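Local coordinates for ribosomal protein L11 methyltransferase (Lactobacillus delbrueckii subsp. bulgaricus ATCC BAA-365, PDB 3GRZ) that probably transfers methyl groups from S-adenosyl-L-methionine to lysine side chains of ribosomal protein L11, this chain being its C-terminal methyltransferase domain, at residues G153-L165 with K182-R195. Numbering follows the deposited sequence.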
ATOM      1  N   GLY B 153      -3.494 -18.405   5.721  1.00 38.49           N
ATOM      2  CA  GLY B 153      -2.638 -18.053   4.593  1.00 36.93           C
ATOM      3  C   GLY B 153      -3.255 -16.988   3.712  1.00 37.29           C
ATOM      4  O   GLY B 153      -4.468 -16.945   3.538  1.00 34.97           O
ATOM      5  N   GLN B 154      -2.411 -16.120   3.159  1.00 34.68           N
ATOM      6  CA  GLN B 154      -2.854 -15.034   2.301  1.00 30.11           C
ATOM      7  C   GLN B 154      -2.194 -15.137   0.932  1.00 31.75           C
ATOM      8  O   GLN B 154      -1.175 -15.811   0.774  1.00 32.56           O
ATOM      9  CB  GLN B 154      -2.530 -13.693   2.952  1.00 30.15           C
ATOM     10  CG  GLN B 154      -3.338 -13.461   4.200  1.00 35.94           C
ATOM     11  CD  GLN B 154      -2.909 -12.241   4.946  1.00 41.38           C
ATOM     12  OE1 GLN B 154      -1.967 -12.283   5.743  1.00 45.13           O
ATOM     13  NE2 GLN B 154      -3.607 -11.143   4.717  1.00 43.83           N
ATOM     14  N   VAL B 155      -2.804 -14.496  -0.056  1.00 26.80           N
ATOM     15  CA  VAL B 155      -2.359 -14.596  -1.442  1.00 27.46           C
ATOM     16  C   VAL B 155      -2.382 -13.180  -2.024  1.00 31.29           C
ATOM     17  O   VAL B 155      -3.320 -12.414  -1.780  1.00 30.78           O
ATOM     18  CB  VAL B 155      -3.223 -15.605  -2.282  1.00 28.35           C
ATOM     19  CG1 VAL B 155      -2.818 -15.622  -3.730  1.00 25.93           C
ATOM     20  CG2 VAL B 155      -3.064 -17.050  -1.768  1.00 30.12           C
ATOM     21  N   ILE B 156      -1.329 -12.820  -2.746  1.00 28.69           N
ATOM     22  CA  ILE B 156      -1.303 -11.568  -3.498  1.00 28.86           C
ATOM     23  C   ILE B 156      -1.102 -11.849  -4.983  1.00 27.99           C
ATOM     24  O   ILE B 156      -0.095 -12.450  -5.369  1.00 27.46           O
ATOM     25  CB  ILE B 156      -0.180 -10.640  -3.012  1.00 30.55           C
ATOM     26  CG1 ILE B 156      -0.345 -10.370  -1.515  1.00 29.31           C
ATOM     27  CG2 ILE B 156      -0.163  -9.334  -3.832  1.00 28.78           C
ATOM     28  CD1 ILE B 156       0.925  -9.970  -0.866  1.00 37.42           C
ATOM     29  N   PHE B 157      -2.073 -11.434  -5.797  1.00 24.72           N
ATOM     30  CA  PHE B 157      -1.979 -11.517  -7.251  1.00 24.93           C
ATOM     31  C   PHE B 157      -1.798 -10.143  -7.829  1.00 26.06           C
ATOM     32  O   PHE B 157      -2.406  -9.181  -7.365  1.00 26.74           O
ATOM     33  CB  PHE B 157      -3.255 -12.083  -7.889  1.00 24.00           C
ATOM     34  CG  PHE B 157      -3.430 -13.577  -7.731  1.00 31.76           C
ATOM     35  CD1 PHE B 157      -2.398 -14.384  -7.235  1.00 29.63           C
ATOM     36  CD2 PHE B 157      -4.625 -14.178  -8.131  1.00 28.88           C
ATOM     37  CE1 PHE B 157      -2.564 -15.762  -7.113  1.00 31.23           C
ATOM     38  CE2 PHE B 157      -4.807 -15.567  -8.012  1.00 30.02           C
ATOM     39  CZ  PHE B 157      -3.785 -16.354  -7.493  1.00 25.79           C
ATOM     40  N   SER B 158      -0.983 -10.058  -8.869  1.00 27.44           N
ATOM     41  CA  SER B 158      -0.914  -8.861  -9.686  1.00 29.66           C
ATOM     42  C   SER B 158      -0.718  -9.314 -11.130  1.00 26.80           C
ATOM     43  O   SER B 158      -0.575 -10.523 -11.388  1.00 31.28           O
ATOM     44  CB  SER B 158       0.219  -7.957  -9.228  1.00 31.98           C
ATOM     45  OG  SER B 158       0.075  -6.686  -9.829  1.00 35.97           O
ATOM     46  N   GLY B 159      -0.746  -8.364 -12.061  1.00 27.18           N
ATOM     47  CA  GLY B 159      -0.594  -8.662 -13.485  1.00 31.55           C
ATOM     48  C   GLY B 159      -1.913  -9.000 -14.167  1.00 30.90           C
ATOM     49  O   GLY B 159      -1.916  -9.512 -15.284  1.00 35.88           O
ATOM     50  N   ILE B 160      -3.028  -8.711 -13.495  1.00 34.41           N
ATOM     51  CA  ILE B 160      -4.368  -8.991 -14.036  1.00 29.79           C
ATOM     52  C   ILE B 160      -4.865  -7.815 -14.855  1.00 31.18           C
ATOM     53  O   ILE B 160      -5.051  -6.726 -14.316  1.00 32.83           O
ATOM     54  CB  ILE B 160      -5.392  -9.280 -12.906  1.00 30.69           C
ATOM     55  CG1 ILE B 160      -4.964 -10.495 -12.096  1.00 25.21           C
ATOM     56  CG2 ILE B 160      -6.806  -9.513 -13.476  1.00 34.38           C
ATOM     57  CD1 ILE B 160      -5.512 -10.521 -10.664  1.00 29.57           C
ATOM     58  N   ASP B 161      -5.080  -8.017 -16.158  1.00 31.75           N
ATOM     59  CA  ASP B 161      -5.790  -7.007 -16.961  1.00 34.01           C
ATOM     60  C   ASP B 161      -7.255  -6.917 -16.506  1.00 31.83           C
ATOM     61  O   ASP B 161      -7.849  -7.938 -16.195  1.00 34.33           O
ATOM     62  CB  ASP B 161      -5.723  -7.355 -18.451  1.00 33.32           C
ATOM     63  CG  ASP B 161      -6.353  -6.289 -19.312  1.00 41.52           C
ATOM     64  OD1 ASP B 161      -5.732  -5.221 -19.472  1.00 47.78           O
ATOM     65  OD2 ASP B 161      -7.482  -6.505 -19.797  1.00 47.00           O
ATOM     66  N   TYR B 162      -7.829  -5.711 -16.463  1.00 34.94           N
ATOM     67  CA  TYR B 162      -9.186  -5.506 -15.916  1.00 37.82           C
ATOM     68  C   TYR B 162     -10.298  -6.318 -16.605  1.00 42.27           C
ATOM     69  O   TYR B 162     -11.281  -6.705 -15.963  1.00 42.28           O
ATOM     70  CB  TYR B 162      -9.556  -4.009 -15.852  1.00 37.18           C
ATOM     71  CG  TYR B 162      -9.956  -3.392 -17.178  1.00 47.08           C
ATOM     72  CD1 TYR B 162     -11.302  -3.130 -17.482  1.00 51.43           C
ATOM     73  CD2 TYR B 162      -8.994  -3.069 -18.129  1.00 40.24           C
ATOM     74  CE1 TYR B 162     -11.664  -2.557 -18.708  1.00 49.72           C
ATOM     75  CE2 TYR B 162      -9.339  -2.510 -19.344  1.00 48.41           C
ATOM     76  CZ  TYR B 162     -10.668  -2.253 -19.634  1.00 53.92           C
ATOM     77  OH  TYR B 162     -10.973  -1.687 -20.856  1.00 50.86           O
ATOM     78  N   LEU B 163     -10.117  -6.597 -17.896  1.00 38.66           N
ATOM     79  CA  LEU B 163     -11.048  -7.434 -18.660  1.00 42.52           C
ATOM     80  C   LEU B 163     -11.018  -8.896 -18.224  1.00 43.70           C
ATOM     81  O   LEU B 163     -11.997  -9.619 -18.406  1.00 44.66           O
ATOM     82  CB  LEU B 163     -10.761  -7.325 -20.160  1.00 43.58           C
ATOM     83  CG  LEU B 163     -10.954  -5.947 -20.811  1.00 48.20           C
ATOM     84  CD1 LEU B 163     -10.357  -5.912 -22.221  1.00 53.54           C
ATOM     85  CD2 LEU B 163     -12.422  -5.525 -20.835  1.00 51.66           C
ATOM     86  N   GLN B 164      -9.898  -9.319 -17.637  1.00 40.78           N
ATOM     87  CA  GLN B 164      -9.725 -10.685 -17.155  1.00 39.16           C
ATOM     88  C   GLN B 164     -10.248 -10.893 -15.735  1.00 37.75           C
ATOM     89  O   GLN B 164     -10.343 -12.028 -15.264  1.00 35.72           O
ATOM     90  CB  GLN B 164      -8.248 -11.067 -17.200  1.00 41.66           C
ATOM     91  CG  GLN B 164      -7.595 -10.922 -18.565  1.00 50.08           C
ATOM     92  CD  GLN B 164      -7.448 -12.248 -19.301  1.00 67.37           C
ATOM     93  OE1 GLN B 164      -8.324 -13.127 -19.234  1.00 66.22           O
ATOM     94  NE2 GLN B 164      -6.325 -12.403 -20.007  1.00 62.71           N
ATOM     95  N   LEU B 165     -10.573  -9.803 -15.048  1.00 36.63           N
ATOM     96  CA  LEU B 165     -11.003  -9.881 -13.643  1.00 38.65           C
ATOM     97  C   LEU B 165     -12.237 -10.770 -13.315  1.00 38.20           C
ATOM     98  O   LEU B 165     -12.165 -11.553 -12.368  1.00 41.89           O
ATOM     99  CB  LEU B 165     -11.089  -8.474 -13.004  1.00 39.22           C
ATOM    100  CG  LEU B 165     -11.424  -8.341 -11.511  1.00 37.63           C
ATOM    101  CD1 LEU B 165     -10.440  -9.103 -10.599  1.00 34.85           C
ATOM    102  CD2 LEU B 165     -11.516  -6.874 -11.127  1.00 42.69           C
ATOM    103  N   LYS B 182      -8.917  -5.016  -3.528  1.00 25.82           N
ATOM    104  CA  LYS B 182      -8.782  -4.917  -4.965  1.00 31.64           C
ATOM    105  C   LYS B 182      -8.126  -3.572  -5.273  1.00 33.05           C
ATOM    106  O   LYS B 182      -8.549  -2.528  -4.774  1.00 30.72           O
ATOM    107  CB  LYS B 182     -10.156  -5.021  -5.622  1.00 29.86           C
ATOM    108  CG  LYS B 182     -10.142  -4.860  -7.137  1.00 39.23           C
ATOM    109  CD  LYS B 182     -11.532  -5.084  -7.732  1.00 46.94           C
ATOM    110  CE  LYS B 182     -12.405  -3.831  -7.641  1.00 61.64           C
ATOM    111  NZ  LYS B 182     -13.821  -4.097  -8.044  1.00 70.49           N
ATOM    112  N   MET B 183      -7.067  -3.598  -6.068  1.00 27.05           N
ATOM    113  CA  MET B 183      -6.386  -2.359  -6.444  1.00 30.17           C
ATOM    114  C   MET B 183      -6.375  -2.265  -7.960  1.00 27.87           C
ATOM    115  O   MET B 183      -6.191  -3.265  -8.632  1.00 31.53           O
ATOM    116  CB  MET B 183      -4.949  -2.350  -5.914  1.00 26.75           C
ATOM    117  CG  MET B 183      -4.795  -2.186  -4.411  1.00 33.10           C
ATOM    118  SD  MET B 183      -3.059  -2.411  -3.895  1.00 32.00           S
ATOM    119  CE  MET B 183      -2.902  -4.174  -3.988  1.00 32.46           C
ATOM    120  N   ARG B 184      -6.608  -1.076  -8.499  1.00 28.90           N
ATOM    121  CA  ARG B 184      -6.556  -0.889  -9.925  1.00 30.22           C
ATOM    122  C   ARG B 184      -5.767   0.357 -10.273  1.00 31.61           C
ATOM    123  O   ARG B 184      -6.135   1.459  -9.854  1.00 31.61           O
ATOM    124  CB  ARG B 184      -7.962  -0.821 -10.534  1.00 34.30           C
ATOM    125  CG  ARG B 184      -7.894  -0.444 -12.013  1.00 35.29           C
ATOM    126  CD  ARG B 184      -9.122  -0.763 -12.790  1.00 43.42           C
ATOM    127  NE  ARG B 184      -8.962  -0.305 -14.166  1.00 45.72           N
ATOM    128  CZ  ARG B 184      -9.919  -0.343 -15.082  1.00 45.40           C
ATOM    129  NH1 ARG B 184      -9.679   0.109 -16.305  1.00 44.61           N
ATOM    130  NH2 ARG B 184     -11.111  -0.835 -14.774  1.00 43.05           N
ATOM    131  N   ALA B 185      -4.688   0.170 -11.034  1.00 30.33           N
ATOM    132  CA  ALA B 185      -3.885   1.267 -11.580  1.00 33.53           C
ATOM    133  C   ALA B 185      -3.781   1.121 -13.102  1.00 36.42           C
ATOM    134  O   ALA B 185      -3.216   0.142 -13.602  1.00 38.53           O
ATOM    135  CB  ALA B 185      -2.486   1.290 -10.945  1.00 32.43           C
ATOM    136  N   GLY B 186      -4.328   2.089 -13.831  1.00 38.94           N
ATOM    137  CA  GLY B 186      -4.431   1.994 -15.290  1.00 37.48           C
ATOM    138  C   GLY B 186      -5.358   0.852 -15.630  1.00 36.52           C
ATOM    139  O   GLY B 186      -6.457   0.775 -15.100  1.00 39.41           O
ATOM    140  N   ARG B 187      -4.906  -0.068 -16.477  1.00 37.20           N
ATOM    141  CA  ARG B 187      -5.723  -1.241 -16.799  1.00 38.84           C
ATOM    142  C   ARG B 187      -5.409  -2.459 -15.928  1.00 32.05           C
ATOM    143  O   ARG B 187      -6.033  -3.513 -16.068  1.00 37.02           O
ATOM    144  CB  ARG B 187      -5.675  -1.559 -18.304  1.00 44.53           C
ATOM    145  CG  ARG B 187      -4.340  -2.035 -18.907  1.00 51.08           C
ATOM    146  CD  ARG B 187      -4.507  -2.233 -20.448  1.00 54.42           C
ATOM    147  NE  ARG B 187      -5.601  -3.169 -20.761  1.00 54.46           N
ATOM    148  CZ  ARG B 187      -6.411  -3.108 -21.819  1.00 55.95           C
ATOM    149  NH1 ARG B 187      -6.290  -2.142 -22.728  1.00 53.05           N
ATOM    150  NH2 ARG B 187      -7.359  -4.030 -21.968  1.00 52.03           N
ATOM    151  N   TRP B 188      -4.465  -2.290 -15.002  1.00 30.14           N
ATOM    152  CA  TRP B 188      -3.945  -3.402 -14.194  1.00 31.35           C
ATOM    153  C   TRP B 188      -4.609  -3.528 -12.842  1.00 32.57           C
ATOM    154  O   TRP B 188      -4.890  -2.533 -12.193  1.00 29.80           O
ATOM    155  CB  TRP B 188      -2.430  -3.264 -13.996  1.00 34.81           C
ATOM    156  CG  TRP B 188      -1.702  -3.273 -15.278  1.00 33.27           C
ATOM    157  CD1 TRP B 188      -1.075  -2.211 -15.876  1.00 37.25           C
ATOM    158  CD2 TRP B 188      -1.557  -4.384 -16.164  1.00 35.56           C
ATOM    159  NE1 TRP B 188      -0.533  -2.603 -17.071  1.00 37.12           N
ATOM    160  CE2 TRP B 188      -0.810  -3.932 -17.274  1.00 44.97           C
ATOM    161  CE3 TRP B 188      -1.974  -5.727 -16.123  1.00 32.33           C
ATOM    162  CZ2 TRP B 188      -0.467  -4.773 -18.337  1.00 46.24           C
ATOM    163  CZ3 TRP B 188      -1.631  -6.564 -17.183  1.00 39.63           C
ATOM    164  CH2 TRP B 188      -0.888  -6.081 -18.274  1.00 43.35           C
ATOM    165  N   ILE B 189      -4.816  -4.768 -12.424  1.00 31.21           N
ATOM    166  CA  ILE B 189      -5.469  -5.101 -11.173  1.00 29.72           C
ATOM    167  C   ILE B 189      -4.517  -5.870 -10.278  1.00 30.37           C
ATOM    168  O   ILE B 189      -3.790  -6.758 -10.747  1.00 29.64           O
ATOM    169  CB  ILE B 189      -6.735  -5.990 -11.426  1.00 33.28           C
ATOM    170  CG1 ILE B 189      -7.670  -5.362 -12.470  1.00 35.62           C
ATOM    171  CG2 ILE B 189      -7.471  -6.309 -10.134  1.00 28.96           C
ATOM    172  CD1 ILE B 189      -8.530  -4.250 -11.975  1.00 43.67           C
ATOM    173  N   GLY B 190      -4.523  -5.528  -8.989  1.00 27.85           N
ATOM    174  CA  GLY B 190      -3.872  -6.327  -7.954  1.00 25.62           C
ATOM    175  C   GLY B 190      -4.893  -6.758  -6.919  1.00 32.39           C
ATOM    176  O   GLY B 190      -5.819  -6.012  -6.609  1.00 29.74           O
ATOM    177  N   LEU B 191      -4.734  -7.960  -6.380  1.00 30.79           N
ATOM    178  CA  LEU B 191      -5.669  -8.482  -5.376  1.00 33.85           C
ATOM    179  C   LEU B 191      -4.977  -9.025  -4.141  1.00 32.89           C
ATOM    180  O   LEU B 191      -3.996  -9.765  -4.255  1.00 30.82           O
ATOM    181  CB  LEU B 191      -6.520  -9.618  -5.962  1.00 27.85           C
ATOM    182  CG  LEU B 191      -7.278  -9.407  -7.270  1.00 28.88           C
ATOM    183  CD1 LEU B 191      -7.829 -10.759  -7.739  1.00 31.93           C
ATOM    184  CD2 LEU B 191      -8.406  -8.394  -7.085  1.00 25.20           C
ATOM    185  N   ALA B 192      -5.508  -8.670  -2.970  1.00 29.99           N
ATOM    186  CA  ALA B 192      -5.168  -9.337  -1.717  1.00 27.94           C
ATOM    187  C   ALA B 192      -6.285 -10.339  -1.423  1.00 30.26           C
ATOM    188  O   ALA B 192      -7.467  -9.977  -1.421  1.00 30.95           O
ATOM    189  CB  ALA B 192      -5.024  -8.339  -0.581  1.00 26.66           C
ATOM    190  N   ILE B 193      -5.890 -11.585  -1.183  1.00 29.73           N
ATOM    191  CA  ILE B 193      -6.777 -12.740  -1.176  1.00 29.44           C
ATOM    192  C   ILE B 193      -6.570 -13.560   0.105  1.00 31.23           C
ATOM    193  O   ILE B 193      -5.446 -13.715   0.579  1.00 30.17           O
ATOM    194  CB  ILE B 193      -6.521 -13.626  -2.439  1.00 25.95           C
ATOM    195  CG1 ILE B 193      -6.939 -12.891  -3.719  1.00 30.15           C
ATOM    196  CG2 ILE B 193      -7.243 -14.984  -2.367  1.00 30.23           C
ATOM    197  CD1 ILE B 193      -6.167 -13.354  -4.961  1.00 25.53           C
ATOM    198  N   SER B 194      -7.659 -14.070   0.673  1.00 35.06           N
ATOM    199  CA  SER B 194      -7.578 -15.065   1.751  1.00 33.63           C
ATOM    200  C   SER B 194      -8.672 -16.118   1.567  1.00 37.66           C
ATOM    201  O   SER B 194      -9.482 -16.003   0.645  1.00 36.59           O
ATOM    202  CB  SER B 194      -7.676 -14.393   3.127  1.00 37.34           C
ATOM    203  OG  SER B 194      -8.858 -13.615   3.246  1.00 41.34           O
ATOM    204  N   ARG B 195      -8.673 -17.158   2.404  1.00 37.98           N
ATOM    205  CA  ARG B 195      -9.738 -18.171   2.374  0.50 40.86           C
ATOM    206  C   ARG B 195     -11.074 -17.556   2.773  1.00 40.53           C
ATOM    207  O   ARG B 195     -11.121 -16.697   3.663  1.00 45.76           O
ATOM    208  CB  ARG B 195      -9.423 -19.336   3.317  0.50 37.20           C
ATOM    209  CG  ARG B 195      -8.168 -20.121   2.978  0.50 38.95           C
ATOM    210  CD  ARG B 195      -8.167 -21.449   3.715  0.50 36.65           C
ATOM    211  NE  ARG B 195      -6.831 -22.028   3.819  0.50 34.97           N
ATOM    212  CZ  ARG B 195      -6.355 -22.961   2.999  0.50 38.14           C
ATOM    213  NH1 ARG B 195      -7.105 -23.420   2.001  0.50 37.31           N
ATOM    214  NH2 ARG B 195      -5.130 -23.438   3.175  0.50 33.66           N
TER
HETATM  215  O   HOH W   1      -6.930 -17.421   4.569  1.00 40.71           O
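The ring of Tyr-162 is covered on both faces, by the flat guanidinium of Arg-184 on one and by CG of Leu-163, offset toward the rim, on the other. Ring and guanidinium are stacked with planes 24° apart and centres 4.2 Å apart, an off-centre cation-pi contact with NH1 above the ring. Arg-184 stays extended from CG to NE, and NE gives a nearly straight bond to Gly-186 O, 2.9 Å away in the guanidinium plane, a bond to the type II' turn from Ala-185 to Trp-188 that helps hold the guanidinium flat against the ring. The backbone N of Tyr-162 in turn bonds to Arg-187 O. Beside it, the guanidinium of Arg-187 meets the carboxylate of Asp-161 almost coplanar, the planes 23° apart, in a salt bridge: NH2 reaches OD2 on its syn side at 3.3 Å, while NE faces OD1. With CG anti to the backbone N (chi1 -176°), the carboxylate of Asp-161 is brought up to Arg-187, and its OD2 also accepts from Leu-163 N, closing an Asx turn. With the carboxylate cut back to an alanine, the Arg-187 guanidinium would probably lose this counter-charge and be freer to turn, and Leu-163 N would lose its side-chain acceptor.

Along the strands, backbone pairing is antiparallel, with Leu-191 N to Phe-157 O at 2.8 Å, and a beta bulge at Ser-158 and Gly-159 shifts the register before Ile-160 pairs with Ile-189. On one face, CD1 of Ile-193 sits over the Phe-157 ring, 4.0 Å from its centroid, a CH-pi contact; Ile-160 CD1 meets Leu-191 CD1 at 3.7 Å, the two side chains crossing near a right angle. Helix 135-145 packs on this face through Leu-138 and Ile-142, whereas helix 44-57 packs against Ile-156 and Trp-188 on the other. Strand 153-161 thus joins the parallel strands of the Rossmann-like methyltransferase sheet, through 126-132, to the antiparallel hairpin 177-195, whose outer strand continues the sheet into the second subunit.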